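Local atomic coordinates of acetyltransferase, GNAT family (Colwellia psychrerythraea, PDB entry 3IWG), a protein that probably transfers an acyl group, most likely acetyl from acetyl-coenzyme A, to an acceptor substrate. Residues N53-C58 against Y70-F75; F5-I10 against F46-N51; V155-A160 against G211-Q216; F120-L125 against T246-V251. All coordinates share one frame; numbering follows the deposited sequence.

Contact 1. Residues N53-C58 against Y70-F75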
# COMPACT_ATOMS: atom_id res chain seq x y z
N ASN A 53 -12.71 14.07 31.43
CA ASN A 53 -11.37 14.24 30.85
C ASN A 53 -10.73 12.90 30.44
O ASN A 53 -10.68 11.94 31.22
CB ASN A 53 -10.42 15.03 31.78
CG ASN A 53 -9.07 15.38 31.09
OD1 ASN A 53 -8.02 15.39 31.72
ND2 ASN A 53 -9.12 15.63 29.76
N LEU A 54 -10.24 12.86 29.21
CA LEU A 54 -9.58 11.68 28.66
C LEU A 54 -8.19 11.43 29.27
O LEU A 54 -7.22 12.05 28.86
CB LEU A 54 -9.44 11.89 27.16
CG LEU A 54 -8.85 10.76 26.32
CD1 LEU A 54 -9.65 9.48 26.57
CD2 LEU A 54 -8.87 11.23 24.84
N VAL A 55 -8.09 10.50 30.22
CA VAL A 55 -6.83 10.26 30.97
C VAL A 55 -6.11 8.92 30.68
O VAL A 55 -5.08 8.59 31.31
CB VAL A 55 -7.10 10.38 32.47
CG1 VAL A 55 -7.80 11.72 32.75
CG2 VAL A 55 -7.95 9.21 32.96
N GLY A 56 -6.66 8.16 29.73
CA GLY A 56 -6.00 6.95 29.24
C GLY A 56 -6.73 6.29 28.09
O GLY A 56 -7.82 6.73 27.71
N PHE A 57 -6.16 5.21 27.56
CA PHE A 57 -6.77 4.49 26.44
C PHE A 57 -6.29 3.02 26.30
O PHE A 57 -5.27 2.61 26.86
CB PHE A 57 -6.47 5.21 25.11
CG PHE A 57 -5.12 4.90 24.58
CD1 PHE A 57 -4.01 5.61 25.01
CD2 PHE A 57 -4.92 3.83 23.73
CE1 PHE A 57 -2.73 5.28 24.54
CE2 PHE A 57 -3.67 3.49 23.29
CZ PHE A 57 -2.57 4.21 23.69
N CYS A 58 -7.01 2.26 25.48
CA CYS A 58 -6.49 0.98 25.04
C CYS A 58 -6.97 0.70 23.64
O CYS A 58 -7.84 1.40 23.13
CB CYS A 58 -6.92 -0.14 26.00
SG CYS A 58 -8.61 -0.62 25.89
N TYR A 70 -2.86 2.22 28.42
CA TYR A 70 -2.15 3.29 29.08
C TYR A 70 -3.12 4.10 29.92
O TYR A 70 -4.18 4.48 29.43
CB TYR A 70 -1.46 4.20 28.06
CG TYR A 70 -0.76 5.36 28.69
CD1 TYR A 70 0.54 5.23 29.14
CD2 TYR A 70 -1.40 6.56 28.89
CE1 TYR A 70 1.20 6.25 29.74
CE2 TYR A 70 -0.74 7.63 29.49
CZ TYR A 70 0.56 7.46 29.93
OH TYR A 70 1.24 8.48 30.55
N LEU A 71 -2.73 4.34 31.17
CA LEU A 71 -3.41 5.32 32.06
C LEU A 71 -2.42 6.34 32.57
O LEU A 71 -1.28 6.00 32.91
CB LEU A 71 -3.98 4.62 33.29
CG LEU A 71 -5.49 4.61 33.34
CD1 LEU A 71 -5.96 3.90 34.60
CD2 LEU A 71 -6.07 6.01 33.27
N GLN A 72 -2.82 7.59 32.65
CA GLN A 72 -1.95 8.57 33.27
C GLN A 72 -1.35 8.02 34.59
O GLN A 72 -1.99 7.23 35.34
CB GLN A 72 -2.64 9.91 33.45
CG GLN A 72 -2.43 10.81 32.25
CD GLN A 72 -3.49 11.85 32.12
OE1 GLN A 72 -4.30 12.03 33.04
NE2 GLN A 72 -3.53 12.55 30.98
N PRO A 73 -0.08 8.35 34.83
CA PRO A 73 0.76 7.57 35.76
C PRO A 73 0.24 7.54 37.18
O PRO A 73 0.53 6.59 37.92
CB PRO A 73 2.12 8.26 35.68
CG PRO A 73 1.85 9.63 35.07
CD PRO A 73 0.66 9.45 34.18
N GLU A 74 -0.54 8.56 37.54
CA GLU A 74 -1.04 8.69 38.89
C GLU A 74 -2.27 7.85 39.26
O GLU A 74 -2.86 8.07 40.36
CB GLU A 74 -1.34 10.17 39.19
CG GLU A 74 -2.53 10.76 38.45
CD GLU A 74 -2.15 11.48 37.15
OE1 GLU A 74 -1.09 11.16 36.54
OE2 GLU A 74 -2.95 12.37 36.73
N PHE A 75 -2.67 6.90 38.39
CA PHE A 75 -3.83 6.05 38.70
C PHE A 75 -3.47 4.57 38.94
O PHE A 75 -4.29 3.69 38.71
CB PHE A 75 -4.94 6.11 37.66
CG PHE A 75 -5.35 7.51 37.24
CD1 PHE A 75 -4.46 8.36 36.62
CD2 PHE A 75 -6.66 7.93 37.37
CE1 PHE A 75 -4.85 9.60 36.19
CE2 PHE A 75 -7.05 9.19 36.95
CZ PHE A 75 -6.15 10.02 36.36

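Contact 2. Residues F5-I10 against F46-N51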
# COMPACT_ATOMS: atom_id res chain seq x y z
N PHE A 5 -14.40 5.83 36.44
CA PHE A 5 -13.96 5.53 35.04
C PHE A 5 -15.13 5.22 34.12
O PHE A 5 -15.87 4.26 34.36
CB PHE A 5 -13.02 4.32 35.00
CG PHE A 5 -11.57 4.66 35.21
CD1 PHE A 5 -10.99 5.73 34.53
CD2 PHE A 5 -10.79 3.92 36.10
CE1 PHE A 5 -9.66 6.07 34.72
CE2 PHE A 5 -9.44 4.25 36.30
CZ PHE A 5 -8.87 5.33 35.60
N LYS A 6 -15.29 6.04 33.09
CA LYS A 6 -16.18 5.71 31.98
C LYS A 6 -15.29 5.22 30.80
O LYS A 6 -14.29 5.87 30.45
CB LYS A 6 -17.02 6.95 31.55
CG LYS A 6 -18.48 7.01 32.08
CD LYS A 6 -18.66 7.66 33.48
CE LYS A 6 -20.14 7.61 34.00
NZ LYS A 6 -21.12 8.58 33.34
N ILE A 7 -15.62 4.07 30.21
CA ILE A 7 -14.99 3.67 28.95
C ILE A 7 -15.89 4.13 27.81
O ILE A 7 -17.11 3.96 27.86
CB ILE A 7 -14.75 2.15 28.89
CG1 ILE A 7 -13.88 1.71 30.08
CG2 ILE A 7 -14.12 1.77 27.54
CD1 ILE A 7 -14.29 0.37 30.71
N LYS A 8 -15.27 4.74 26.79
CA LYS A 8 -15.98 5.23 25.60
C LYS A 8 -15.20 4.79 24.39
O LYS A 8 -13.98 4.73 24.40
CB LYS A 8 -16.11 6.77 25.57
CG LYS A 8 -17.21 7.40 26.41
CD LYS A 8 -17.38 8.95 26.09
CE LYS A 8 -17.79 9.79 27.37
NZ LYS A 8 -18.50 11.12 27.15
N THR A 9 -15.91 4.50 23.32
CA THR A 9 -15.31 4.12 22.07
C THR A 9 -14.66 5.43 21.53
O THR A 9 -15.11 6.53 21.85
CB THR A 9 -16.41 3.51 21.15
OG1 THR A 9 -15.94 2.32 20.52
CG2 THR A 9 -16.91 4.52 20.14
N ILE A 10 -13.57 5.33 20.77
CA ILE A 10 -12.92 6.52 20.23
C ILE A 10 -12.84 6.44 18.69
O ILE A 10 -12.24 5.51 18.17
CB ILE A 10 -11.51 6.65 20.80
CG1 ILE A 10 -11.62 7.00 22.29
CG2 ILE A 10 -10.65 7.64 20.00
CD1 ILE A 10 -10.81 8.20 22.73
N PHE A 46 -10.38 2.55 22.71
CA PHE A 46 -11.26 3.04 23.75
C PHE A 46 -10.48 3.99 24.61
O PHE A 46 -9.27 3.89 24.76
CB PHE A 46 -11.84 1.90 24.60
CG PHE A 46 -12.51 0.85 23.80
CD1 PHE A 46 -13.87 0.89 23.57
CD2 PHE A 46 -11.78 -0.18 23.25
CE1 PHE A 46 -14.48 -0.08 22.80
CE2 PHE A 46 -12.38 -1.15 22.48
CZ PHE A 46 -13.72 -1.11 22.25
N GLY A 47 -11.22 4.94 25.14
CA GLY A 47 -10.70 5.93 26.04
C GLY A 47 -11.29 5.74 27.42
O GLY A 47 -12.40 5.19 27.60
N PHE A 48 -10.49 6.19 28.38
CA PHE A 48 -10.78 6.07 29.77
C PHE A 48 -10.97 7.51 30.26
O PHE A 48 -10.10 8.38 30.11
CB PHE A 48 -9.63 5.39 30.50
CG PHE A 48 -9.25 4.03 29.95
CD1 PHE A 48 -10.22 3.08 29.63
CD2 PHE A 48 -7.91 3.66 29.82
CE1 PHE A 48 -9.87 1.81 29.14
CE2 PHE A 48 -7.56 2.39 29.36
CZ PHE A 48 -8.55 1.47 29.02
N TYR A 49 -12.13 7.74 30.85
CA TYR A 49 -12.60 9.08 31.15
C TYR A 49 -12.86 9.16 32.63
O TYR A 49 -13.67 8.41 33.18
CB TYR A 49 -13.86 9.39 30.37
CG TYR A 49 -13.64 9.60 28.90
CD1 TYR A 49 -13.54 8.51 28.03
CD2 TYR A 49 -13.53 10.87 28.37
CE1 TYR A 49 -13.34 8.71 26.66
CE2 TYR A 49 -13.34 11.08 27.01
CZ TYR A 49 -13.25 9.99 26.16
OH TYR A 49 -13.08 10.20 24.82
N VAL A 50 -12.09 10.03 33.25
CA VAL A 50 -12.36 10.50 34.59
C VAL A 50 -13.03 11.87 34.39
O VAL A 50 -12.45 12.84 33.82
CB VAL A 50 -11.08 10.55 35.45
CG1 VAL A 50 -11.01 11.84 36.25
CG2 VAL A 50 -11.00 9.30 36.36
N ASN A 51 -14.30 11.89 34.79
CA ASN A 51 -15.05 13.12 34.94
C ASN A 51 -15.11 13.91 33.65
O ASN A 51 -15.17 15.12 33.66
CB ASN A 51 -14.43 13.94 36.08
CG ASN A 51 -15.45 14.84 36.77
OD1 ASN A 51 -15.53 14.88 38.00
ND2 ASN A 51 -16.24 15.57 35.97

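Contact 3. Residues V155-A160 against G211-Q216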
# COMPACT_ATOMS: atom_id res chain seq x y z
N VAL A 155 7.50 -8.08 -5.73
CA VAL A 155 6.19 -8.62 -5.31
C VAL A 155 6.13 -10.11 -5.56
O VAL A 155 5.79 -10.91 -4.67
CB VAL A 155 5.02 -7.87 -6.01
CG1 VAL A 155 3.71 -8.69 -6.00
CG2 VAL A 155 4.83 -6.45 -5.36
N THR A 156 6.51 -10.50 -6.76
CA THR A 156 6.63 -11.91 -7.09
C THR A 156 7.60 -12.64 -6.16
O THR A 156 7.30 -13.73 -5.66
CB THR A 156 7.14 -12.05 -8.51
OG1 THR A 156 6.21 -11.43 -9.39
CG2 THR A 156 7.31 -13.50 -8.88
N PHE A 157 8.77 -12.05 -5.94
CA PHE A 157 9.73 -12.65 -5.01
C PHE A 157 9.12 -12.86 -3.58
O PHE A 157 9.16 -13.96 -3.02
CB PHE A 157 11.01 -11.79 -4.97
CG PHE A 157 12.04 -12.31 -4.03
CD1 PHE A 157 12.17 -11.76 -2.78
CD2 PHE A 157 12.87 -13.36 -4.41
CE1 PHE A 157 13.10 -12.23 -1.90
CE2 PHE A 157 13.81 -13.83 -3.56
CZ PHE A 157 13.93 -13.28 -2.28
N ALA A 158 8.46 -11.83 -3.03
CA ALA A 158 7.91 -11.98 -1.70
C ALA A 158 6.72 -12.93 -1.71
O ALA A 158 6.60 -13.74 -0.79
CB ALA A 158 7.51 -10.64 -1.12
N ALA A 159 5.86 -12.86 -2.72
CA ALA A 159 4.69 -13.72 -2.75
C ALA A 159 5.13 -15.19 -2.76
O ALA A 159 4.60 -16.01 -1.98
CB ALA A 159 3.80 -13.42 -4.01
N ALA A 160 6.11 -15.50 -3.60
CA ALA A 160 6.65 -16.86 -3.71
C ALA A 160 7.33 -17.30 -2.41
O ALA A 160 7.25 -18.46 -2.05
CB ALA A 160 7.64 -16.96 -4.89
N GLY A 211 14.00 -5.50 7.95
CA GLY A 211 13.43 -6.81 7.59
C GLY A 211 14.16 -7.36 6.39
O GLY A 211 14.79 -6.62 5.64
N MSE A 212 14.12 -8.67 6.22
CA MSE A 212 14.67 -9.30 5.05
C MSE A 212 13.90 -10.57 4.66
O MSE A 212 13.25 -11.21 5.50
CB MSE A 212 16.13 -9.74 5.21
CG MSE A 212 16.82 -9.46 6.50
SE MSE A 212 16.56 -10.79 7.86
CE MSE A 212 15.05 -10.14 8.84
N ILE A 213 14.00 -10.90 3.37
CA ILE A 213 13.57 -12.17 2.85
C ILE A 213 14.67 -12.75 1.98
O ILE A 213 15.12 -12.11 1.03
CB ILE A 213 12.31 -12.02 1.92
CG1 ILE A 213 11.14 -11.31 2.62
CG2 ILE A 213 11.91 -13.37 1.41
CD1 ILE A 213 9.91 -10.90 1.58
N VAL A 214 15.08 -13.96 2.30
CA VAL A 214 16.09 -14.66 1.51
C VAL A 214 15.38 -15.60 0.62
O VAL A 214 14.44 -16.24 1.07
CB VAL A 214 17.06 -15.49 2.40
CG1 VAL A 214 18.00 -16.34 1.52
CG2 VAL A 214 17.81 -14.60 3.29
N ALA A 215 15.80 -15.69 -0.63
CA ALA A 215 15.17 -16.65 -1.55
C ALA A 215 15.23 -18.04 -0.94
O ALA A 215 16.27 -18.48 -0.43
CB ALA A 215 15.84 -16.66 -2.90
N GLN A 216 14.10 -18.72 -0.98
CA GLN A 216 13.98 -20.07 -0.43
C GLN A 216 14.91 -21.04 -1.16
O GLN A 216 15.23 -22.08 -0.63
CB GLN A 216 12.53 -20.57 -0.51
CG GLN A 216 12.16 -21.73 0.41
CD GLN A 216 12.81 -21.66 1.86
OE1 GLN A 216 12.77 -20.60 2.53
NE2 GLN A 216 13.41 -22.80 2.31

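Contact 4. Residues F120-L125 against T246-V251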
# COMPACT_ATOMS: atom_id res chain seq x y z
N PHE A 120 0.45 -18.09 28.69
CA PHE A 120 1.17 -17.28 27.78
C PHE A 120 1.99 -18.09 26.82
O PHE A 120 2.30 -19.24 27.07
CB PHE A 120 2.11 -16.36 28.54
CG PHE A 120 3.43 -17.02 28.87
CD1 PHE A 120 3.50 -18.00 29.82
CD2 PHE A 120 4.58 -16.69 28.16
CE1 PHE A 120 4.71 -18.63 30.09
CE2 PHE A 120 5.78 -17.32 28.43
CZ PHE A 120 5.85 -18.27 29.39
N LYS A 121 2.35 -17.44 25.73
CA LYS A 121 3.47 -17.86 24.94
C LYS A 121 4.19 -16.67 24.34
O LYS A 121 3.63 -15.57 24.18
CB LYS A 121 2.97 -18.76 23.84
CG LYS A 121 2.07 -18.06 22.86
CD LYS A 121 1.49 -19.08 21.91
CE LYS A 121 0.18 -18.64 21.27
NZ LYS A 121 -0.37 -19.80 20.53
N VAL A 122 5.44 -16.89 23.97
CA VAL A 122 6.24 -15.86 23.35
C VAL A 122 5.82 -15.72 21.91
O VAL A 122 5.60 -16.69 21.26
CB VAL A 122 7.73 -16.21 23.43
CG1 VAL A 122 8.59 -15.08 22.90
CG2 VAL A 122 8.10 -16.48 24.88
N ASN A 123 5.73 -14.51 21.41
CA ASN A 123 5.41 -14.30 19.99
C ASN A 123 6.66 -13.95 19.16
O ASN A 123 6.84 -14.42 18.09
CB ASN A 123 4.43 -13.14 19.90
CG ASN A 123 4.04 -12.81 18.49
OD1 ASN A 123 4.55 -11.86 17.91
ND2 ASN A 123 3.07 -13.55 17.95
N SER A 124 7.52 -13.09 19.65
CA SER A 124 8.70 -12.73 18.91
C SER A 124 9.75 -12.15 19.78
O SER A 124 9.52 -11.87 20.95
CB SER A 124 8.37 -11.76 17.75
OG SER A 124 7.24 -10.98 18.03
N LEU A 125 10.94 -12.00 19.21
CA LEU A 125 12.05 -11.40 19.88
C LEU A 125 12.30 -10.04 19.25
O LEU A 125 12.21 -9.90 18.02
CB LEU A 125 13.27 -12.29 19.74
CG LEU A 125 13.28 -13.71 20.36
CD1 LEU A 125 12.30 -14.65 19.63
CD2 LEU A 125 14.69 -14.27 20.32
N THR A 246 11.74 -10.79 15.06
CA THR A 246 11.30 -11.96 14.34
C THR A 246 10.48 -12.85 15.24
O THR A 246 10.47 -12.65 16.43
CB THR A 246 12.48 -12.72 13.76
OG1 THR A 246 11.98 -13.69 12.85
CG2 THR A 246 13.32 -13.39 14.85
N GLU A 247 9.82 -13.83 14.65
CA GLU A 247 8.94 -14.73 15.39
C GLU A 247 9.77 -15.71 16.22
O GLU A 247 10.89 -16.08 15.84
CB GLU A 247 8.02 -15.53 14.46
CG GLU A 247 7.13 -14.73 13.52
CD GLU A 247 7.88 -14.13 12.27
OE1 GLU A 247 9.00 -14.58 11.88
OE2 GLU A 247 7.34 -13.15 11.71
N SER A 248 9.19 -16.17 17.33
CA SER A 248 9.92 -17.09 18.20
C SER A 248 10.22 -18.41 17.54
O SER A 248 11.22 -19.02 17.88
CB SER A 248 9.23 -17.32 19.56
OG SER A 248 7.83 -17.35 19.44
N ASN A 249 9.41 -18.85 16.57
CA ASN A 249 9.75 -20.13 15.91
C ASN A 249 10.77 -19.97 14.73
O ASN A 249 11.22 -20.96 14.12
CB ASN A 249 8.48 -20.90 15.50
CG ASN A 249 7.79 -20.32 14.24
OD1 ASN A 249 8.13 -19.24 13.72
ND2 ASN A 249 6.81 -21.07 13.73
N ASN A 250 11.17 -18.73 14.43
CA ASN A 250 12.01 -18.48 13.26
C ASN A 250 13.50 -18.58 13.65
O ASN A 250 14.20 -17.61 13.84
CB ASN A 250 11.64 -17.14 12.64
CG ASN A 250 12.19 -16.97 11.25
OD1 ASN A 250 13.19 -17.53 10.87
ND2 ASN A 250 11.54 -16.14 10.49
N VAL A 251 13.94 -19.81 13.78
CA VAL A 251 15.28 -20.12 14.19
C VAL A 251 16.36 -19.60 13.23
O VAL A 251 17.40 -19.11 13.69
CB VAL A 251 15.45 -21.62 14.38
CG1 VAL A 251 16.95 -21.97 14.63
CG2 VAL A 251 14.55 -22.07 15.56

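Contact 1. Residues N53-C58 against Y70-F75
V55 is the bump here, and L71, Q72 and F75 make the hollow it presses into. Its CG2, wedged between the residue's own backbone N and carbonyl carbon, sits 3.7 Å from L71 CD2 and 3.9 Å from F75 CZ. The other flank of V55 is met by the extended side chain of Q72, which crosses it at about a right angle and brings OE1 to 3.3 Å from V55 CB. L71 CD2 also lies over one face of the F75 ring, off toward its rim. These strands are the two arms of the antiparallel hairpin 53-60/65-71, and V55 and G56 together form a classic beta bulge opposite F48 of the neighbouring strand. G56 is the dent: its CA comes within 3.1 Å of Y70 O, and a beta carbon on it would run into that oxygen and into L71 CD2. Backbone bonds pair F57 with Y70 in both directions, and Q72 N reaches V55 O at 2.8 Å, nearly in line with the carbonyl. On the face carrying F57 and Y70, F57 CE1, on the ring rim, comes obliquely to 3.9 Å from Y70 CB, and both side chains also touch helix 17-26.

Contact 2. Residues F5-I10 against F46-N51
K6 and Y49 face each other as a hydrogen-bonded antiparallel pair, and K8 and G47 form the next one. Four backbone bonds tie the strands: K6 N to Y49 O and Y49 N to K6 O, each 2.9 Å, then K8 N to G47 O and G47 N to K8 O. Between them run CA-H...O contacts, such as I7 CA to G47 O at 3.3 Å. Strand 6-9 is outermost within this chain in the sheet of the N-terminal GNAT half, with strand 44-50 its inner neighbour. On the face carrying I7, F46 and F48, the packing is mostly apolar. The I7 and F48 side chains lie side by side, pointing the same way, with I7 CG1 at the ring edge, while I7 CG2 reaches F46 CB at 3.7 Å; helix 76-87 touches I7 and F48 from this side. The opposite face carries K6, K8 and Y49. K8 crosses Y49 at about a right angle: CG, anti to the carbonyl carbon (chi1 -80°), lies near Y49 CE1. Its CD sits over one face of the ring, offset toward the rim and 4.3 Å from the centroid, a CH-pi contact. NZ is 5.2 Å from the same centroid, at most a weak attraction. I10 packs beside G47, CG1 lying 3.5 Å from G47 N and CD1 3.7 Å from Y49 OH. An alanine in place of Y49 would probably open a gap beside I10 CD1 and free the K8 chain to turn. F5 CE1 leans obliquely on V50 CG2.

Contact 3. Residues V155-A160 against G211-Q216
F157, on helix 151-162, pushes the tip of its ring against the backbone where strand 207-214 ends, a helix-on-sheet packing in the C-terminal GNAT half. The axes of 155-160 and 211-214 make an angle of 79° and approach to 9.4 Å. F157 CG lies anti to the backbone N (chi1 180°); the ring end comes nearer the strand, and the F157 and I213 side chains slide past each other in opposite directions. The ring meets the chain by its rim: CE1 lies 3.7 Å from I213 CG2, and I213 O sits in the plane of the ring at that edge. Farther round, CZ approaches A215 N at 3.5 Å and CE2 packs on A215 CB at 3.5 Å. An alanine in place of F157 would probably leave I213 CG2 and A215 CB facing a gap and the helix less firmly seated. N161 bonds both F157 O and Q216 N with its amide, linking the helix to the segment that, as in other GNAT proteins, probably leads into the loop that binds the cofactor's pyrophosphate. V214 points away from the helix, near a bound sulfate ion probably from the crystallisation liquor. Beside the ring, I213 CD1 rests 3.6 Å from A158 CB.

Contact 4. Residues F120-L125 against T246-V251
S248 gives strand 117-129 two bonds. Its backbone N donates to N123 O at 3.0 Å, and its hydroxyl OG donates to V122 O, also at 3.0 Å. Both donors stand well above the planes of the carbonyls they meet, V122 O being approached at a C=O...donor angle of only 112°. N123 O has a further neighbour in E247 CA, a CA-H...O contact of 3.4 Å. Along the strands, L125 and T246 form a hydrogen-bonded antiparallel pair: T246 N gives to L125 O at 3.1 Å, in the carbonyl plane, while the return bond from L125 N to T246 O is less sure. N123 and S124 form a classic beta bulge against I268 of strand 262-273, and within the bulge S124 OG donates to N123 OD1 at 2.8 Å. L125 supplies the main apolar touch, its CD1 lying 3.7 Å from S248 CA. Beyond the pairing, a type I turn from E247 to N250 is closed by N250 N on E247 O. The N250 amide also sends ND2 to E247 OE1 at 3.3 Å, in a nearly straight bond, and its OD1 caps A253 N at the start of helix 251-259. Q254 of that helix adds NE2 to E247 O and S248 O. The carbonyls of V122, N123, E247 and S248 thus all have donors, from S248, N250 and Q254, and the S248 bonds carry the pairing one residue past the strand, so that turn and helix start are held against a strand from the N-terminal half of the protein.

How the contacts relate
Contacts 1 and 2 are neighbours, their centres 9 Å apart, and occupy consecutive strands, 6-9, 44-50, 53-60 and 65-71, in the N-terminal GNAT half; backbone bonds G56 O to F48 N and C58 O to F46 N join them directly. Contact 3 lies on the far side of the chain's centre, about 41 Å from contact 1 between centres, in the C-terminal half. Contact 4 comes between, its centre about 20 Å from that of contact 3 and 30 Å from that of contact 1, and joins the two halves by pairing strand 117-129 of the first with strand 241-247 of the second. Along the chain, contacts 2 and 1 close in turn, and contact 3 is nested within the loop that contact 4 closes.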